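Local coordinates for halohydrin epoxidase A (Corynebacterium sp., PDB 4Z9F) that catalyses the interconversion of vicinal halohydrins and epoxides, releasing the halide as a hydrogen halide when the epoxide ring closes, at the interface of chains A and B and the interface of chains A and C. Residues are numbered along the deposited sequence; one frame, centred on the assembly and turned at random. Chains: chain A/B/C, Halohydrin epoxidase A.

Contacts 1 and 2 lie about 13 Å apart, measured between the centres of their C-alpha atoms, and share helix 147-165 of chain A. A:Leu157 and A:Ala161, one helical turn apart, point towards chain B in contact 1; A:Glu159 and A:Lys163, spaced the same way but offset by two positions, point towards chain C in contact 2. One helix thus serves two neighbours through different faces, apolar on one and polar on the other. The pair illustrates how two distinct two-fold interfaces can join four copies into the tetramer, with the active-site helix at the junction.

Contact 1: the interface of chains A and B. Residues chain A 111, 114, 118, 157, 161; chain B 91, 145-146.
B:Ile91 enters a groove between helices 96-123 and 147-165 of chain A, in an apolar patch of a two-fold interface that pairs two subunits within the tetramer, as is typical of the short-chain dehydrogenase/reductase fold to which this lyase is related. The isoleucine comes from a loop and uses both of its branches. Its longer branch is extended (chi2 -174°), which carries CD1 to the floor of the groove. There CD1 meets A:Leu114 CD2 at 3.7 Å, from helix 96-123, and A:Ala161 CB at 3.8 Å, from helix 147-165. A:Ala161, whose side chain is a bare methyl, probably leaves room for B:Ile91 CD1 to approach helix 147-165, while A:Leu157 CD1 closes on B:Ile91 CD1 from one turn earlier, at 4.0 Å. The shorter branch points a different way: B:Ile91 CG2 meets the terminal methyl CD1 of A:Ile118 at 3.7 Å. The side chains of A:Leu114 and A:Ile118 each run roughly perpendicular to that of B:Ile91, so methyl groups rather than parallel chains make the contact.

A second loop segment of chain B lies just before its own helix 147-165. The carbonyl oxygen of B:Pro145 rests against A:Leu157 CD1 at 3.5 Å, a van der Waals contact. In that leucine, CG anti to the backbone N (chi1 175°) together with chi2 of 68° sends CD1 towards chain B, where it meets both B:Pro145 and B:Ile91. Beyond it, B:Leu146 CD2 touches A:Ile111 CG2 at 4.0 Å, the two side chains crossing obliquely. No hydrogen bond spans this patch; shape and burial of methyls do the work.

B:Leu146 directly precedes helix 147-165, whose first turns carry the tyrosine and arginine of this family's Ser-Tyr-Arg catalytic triad. The contact thus holds two subunits together and probably helps to steady the loop leading into the active site.

Contact 2: the interface of chains A and C. Residues chain A 159, 163, 232-234; chain C 241-244.
The side-chain amine nitrogen NZ of A:Lys163 is gripped by two oxygens of the C-terminal tail of chain C. It donates a hydrogen bond to the backbone carbonyl O of C:Gly241 at 2.6 Å and another to OXT, a terminal carboxylate oxygen of C:Pro244, at 2.9 Å. The first bond is moderately bent, with a C=O...N angle of 147° and the donor tilted 33° out of the carbonyl plane. The bend of A:Lys163 at chi2 (-53°) folds the chain back along its helix towards the turn of A:Glu159, and the stretched end sets NZ between the two acceptors. The carboxylate would be expected to stabilise a positive charge on the lysine.

The ring of C:Pro244 fits between other parts of chain A. Its CG lies over the face of the A:Glu159 carboxylate, 3.6 Å from CD and equally far from both oxygens, the side chains meeting at a slant; its CD faces the carbonyl O of A:Gly233 at 3.4 Å. The peptide bond before C:Pro244 is cis, a kink that probably helps to set the ring and the terminal carboxylate in place. Beside the ring, water 1 joins the chains, 2.6 Å from A:Val232 O and 2.7 Å from C:Leu243 O.

As a worked example of tail recognition, the contact shows a chain's very end read by its neighbour. Here it fastens the C terminus of chain C onto chain A and, with its two-fold twin, helps to hold the tetramer together.

Contact 1: the interface of chains A and B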
loop_
_atom_site.group_PDB
_atom_site.type_symbol
_atom_site.label_atom_id
_atom_site.label_comp_id
_atom_site.label_asym_id
_atom_site.label_seq_id
_atom_site.Cartn_x
_atom_site.Cartn_y
_atom_site.Cartn_z
ATOM N N ILE A 111 13.747 2.008 18.473
ATOM C CA ILE A 111 13.950 0.569 18.650
ATOM C C ILE A 111 14.541 0.276 20.028
ATOM O O ILE A 111 14.086 -0.633 20.731
ATOM C CB ILE A 111 14.833 -0.009 17.529
ATOM C CG1 ILE A 111 14.069 -0.085 16.202
ATOM C CG2 ILE A 111 15.276 -1.431 17.884
ATOM C CD1 ILE A 111 14.982 -0.433 15.010
ATOM N N LEU A 114 11.707 0.780 22.535
ATOM C CA LEU A 114 10.771 -0.338 22.475
ATOM C C LEU A 114 11.370 -1.599 23.079
ATOM O O LEU A 114 10.701 -2.308 23.844
ATOM C CB LEU A 114 10.359 -0.600 21.034
ATOM C CG LEU A 114 9.382 -1.770 20.902
ATOM C CD1 LEU A 114 8.052 -1.511 21.636
ATOM C CD2 LEU A 114 9.157 -2.074 19.441
ATOM N N ILE A 118 9.530 -3.937 26.519
ATOM C CA ILE A 118 8.684 -5.107 26.307
ATOM C C ILE A 118 8.508 -5.892 27.601
ATOM O O ILE A 118 7.390 -6.275 27.961
ATOM C CB ILE A 118 9.257 -5.994 25.189
ATOM C CG1 ILE A 118 9.243 -5.248 23.859
ATOM C CG2 ILE A 118 8.444 -7.265 25.059
ATOM C CD1 ILE A 118 9.948 -5.990 22.766
ATOM N N LEU A 157 8.592 -1.178 11.709
ATOM C CA LEU A 157 8.788 -1.713 13.057
ATOM C C LEU A 157 7.450 -1.954 13.742
ATOM O O LEU A 157 7.202 -3.030 14.301
ATOM C CB LEU A 157 9.643 -0.754 13.889
ATOM C CG LEU A 157 9.832 -1.146 15.368
ATOM C CD1 LEU A 157 10.682 -2.418 15.454
ATOM C CD2 LEU A 157 10.438 -0.040 16.231
ATOM N N ALA A 161 6.499 -5.685 14.636
ATOM C CA ALA A 161 6.525 -5.952 16.071
ATOM C C ALA A 161 5.138 -6.272 16.613
ATOM O O ALA A 161 5.013 -7.101 17.529
ATOM C CB ALA A 161 7.128 -4.762 16.812
ATOM N N ILE B 91 13.372 -8.608 18.625
ATOM C CA ILE B 91 13.631 -7.388 19.385
ATOM C C ILE B 91 14.269 -7.714 20.738
ATOM O O ILE B 91 15.340 -7.200 21.080
ATOM C CB ILE B 91 12.340 -6.569 19.554
ATOM C CG1 ILE B 91 11.786 -6.191 18.186
ATOM C CG2 ILE B 91 12.641 -5.308 20.348
ATOM C CD1 ILE B 91 10.605 -5.275 18.261
ATOM N N PRO B 145 11.433 -8.479 12.714
ATOM C CA PRO B 145 11.105 -7.145 13.242
ATOM C C PRO B 145 12.245 -6.144 13.221
ATOM O O PRO B 145 11.993 -4.968 13.504
ATOM C CB PRO B 145 10.684 -7.446 14.688
ATOM C CG PRO B 145 11.583 -8.589 15.064
ATOM C CD PRO B 145 11.696 -9.436 13.809
ATOM N N LEU B 146 13.492 -6.561 12.949
ATOM C CA LEU B 146 14.613 -5.649 12.731
ATOM C C LEU B 146 15.051 -5.608 11.277
ATOM O O LEU B 146 15.303 -4.534 10.728
ATOM C CB LEU B 146 15.821 -6.067 13.589
ATOM C CG LEU B 146 15.614 -6.151 15.105
ATOM C CD1 LEU B 146 16.889 -6.647 15.816
ATOM C CD2 LEU B 146 15.166 -4.784 15.647
#

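Contact 2: the interface of chains A and C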
loop_
_atom_site.group_PDB
_atom_site.type_symbol
_atom_site.label_atom_id
_atom_site.label_comp_id
_atom_site.label_asym_id
_atom_site.label_seq_id
_atom_site.Cartn_x
_atom_site.Cartn_y
_atom_site.Cartn_z
ATOM N N GLU A 159 4.557 -2.399 12.321
ATOM C CA GLU A 159 3.752 -3.410 11.643
ATOM C C GLU A 159 4.272 -4.815 11.927
ATOM O O GLU A 159 3.482 -5.757 12.077
ATOM C CB GLU A 159 3.712 -3.143 10.130
ATOM C CG GLU A 159 3.036 -1.836 9.746
ATOM C CD GLU A 159 3.001 -1.590 8.242
ATOM O OE1 GLU A 159 2.345 -0.618 7.815
ATOM O OE2 GLU A 159 3.617 -2.368 7.476
ATOM N N LYS A 163 2.879 -8.055 15.348
ATOM C CA LYS A 163 2.512 -9.444 15.109
ATOM C C LYS A 163 2.812 -10.322 16.314
ATOM O O LYS A 163 2.148 -11.345 16.508
ATOM C CB LYS A 163 3.252 -10.007 13.879
ATOM C CG LYS A 163 3.087 -9.193 12.573
ATOM C CD LYS A 163 1.617 -8.937 12.221
ATOM C CE LYS A 163 1.501 -8.257 10.850
ATOM N NZ LYS A 163 0.152 -7.606 10.667
ATOM N N VAL A 232 -5.084 -2.485 16.243
ATOM C CA VAL A 232 -3.671 -2.550 16.585
ATOM C C VAL A 232 -2.800 -2.856 15.355
ATOM O O VAL A 232 -3.199 -3.586 14.444
ATOM C CB VAL A 232 -3.461 -3.612 17.678
ATOM C CG1 VAL A 232 -3.922 -4.977 17.175
ATOM C CG2 VAL A 232 -2.011 -3.661 18.104
ATOM N N GLY A 233 -1.594 -2.282 15.336
ATOM C CA GLY A 233 -0.559 -2.754 14.424
ATOM C C GLY A 233 -0.519 -2.090 13.075
ATOM O O GLY A 233 0.098 -2.633 12.146
ATOM N N GLN A 234 -1.150 -0.931 12.924
ATOM C CA GLN A 234 -1.206 -0.288 11.629
ATOM C C GLN A 234 -0.831 1.180 11.751
ATOM O O GLN A 234 -0.672 1.728 12.847
ATOM C CB GLN A 234 -2.588 -0.411 11.002
ATOM C CG GLN A 234 -3.656 0.459 11.637
ATOM C CD GLN A 234 -5.028 0.094 11.102
ATOM O OE1 GLN A 234 -5.329 0.308 9.916
ATOM N NE2 GLN A 234 -5.851 -0.525 11.953
ATOM N N GLY C 241 -4.596 -7.097 14.145
ATOM C CA GLY C 241 -3.222 -7.233 13.696
ATOM C C GLY C 241 -3.011 -8.215 12.563
ATOM O O GLY C 241 -1.856 -8.435 12.156
ATOM N N TYR C 242 -4.076 -8.833 12.063
ATOM C CA TYR C 242 -3.962 -9.700 10.894
ATOM C C TYR C 242 -3.458 -8.914 9.684
ATOM O O TYR C 242 -2.568 -9.364 8.958
ATOM C CB TYR C 242 -5.316 -10.345 10.620
ATOM C CG TYR C 242 -5.401 -11.167 9.356
ATOM C CD1 TYR C 242 -6.187 -10.744 8.292
ATOM C CD2 TYR C 242 -4.743 -12.387 9.248
ATOM C CE1 TYR C 242 -6.298 -11.495 7.141
ATOM C CE2 TYR C 242 -4.848 -13.154 8.091
ATOM C CZ TYR C 242 -5.626 -12.699 7.043
ATOM O OH TYR C 242 -5.736 -13.448 5.891
ATOM N N LEU C 243 -4.033 -7.749 9.449
ATOM C CA LEU C 243 -3.468 -6.766 8.536
ATOM C C LEU C 243 -2.552 -5.849 9.322
ATOM O O LEU C 243 -2.720 -5.695 10.532
ATOM C CB LEU C 243 -4.574 -5.946 7.868
ATOM C CG LEU C 243 -5.365 -6.577 6.729
ATOM C CD1 LEU C 243 -6.072 -5.496 5.907
ATOM C CD2 LEU C 243 -4.457 -7.376 5.864
ATOM N N PRO C 244 -1.596 -5.205 8.641
ATOM C CA PRO C 244 -1.280 -5.359 7.219
ATOM C C PRO C 244 -0.466 -6.617 6.924
ATOM O O PRO C 244 -0.475 -7.079 5.785
ATOM C CB PRO C 244 -0.467 -4.095 6.904
ATOM C CG PRO C 244 0.154 -3.725 8.185
ATOM C CD PRO C 244 -0.817 -4.123 9.265
ATOM O OXT PRO C 244 0.193 -7.201 7.799
HETATM O O HOH W 1 -3.659 -3.581 11.930
#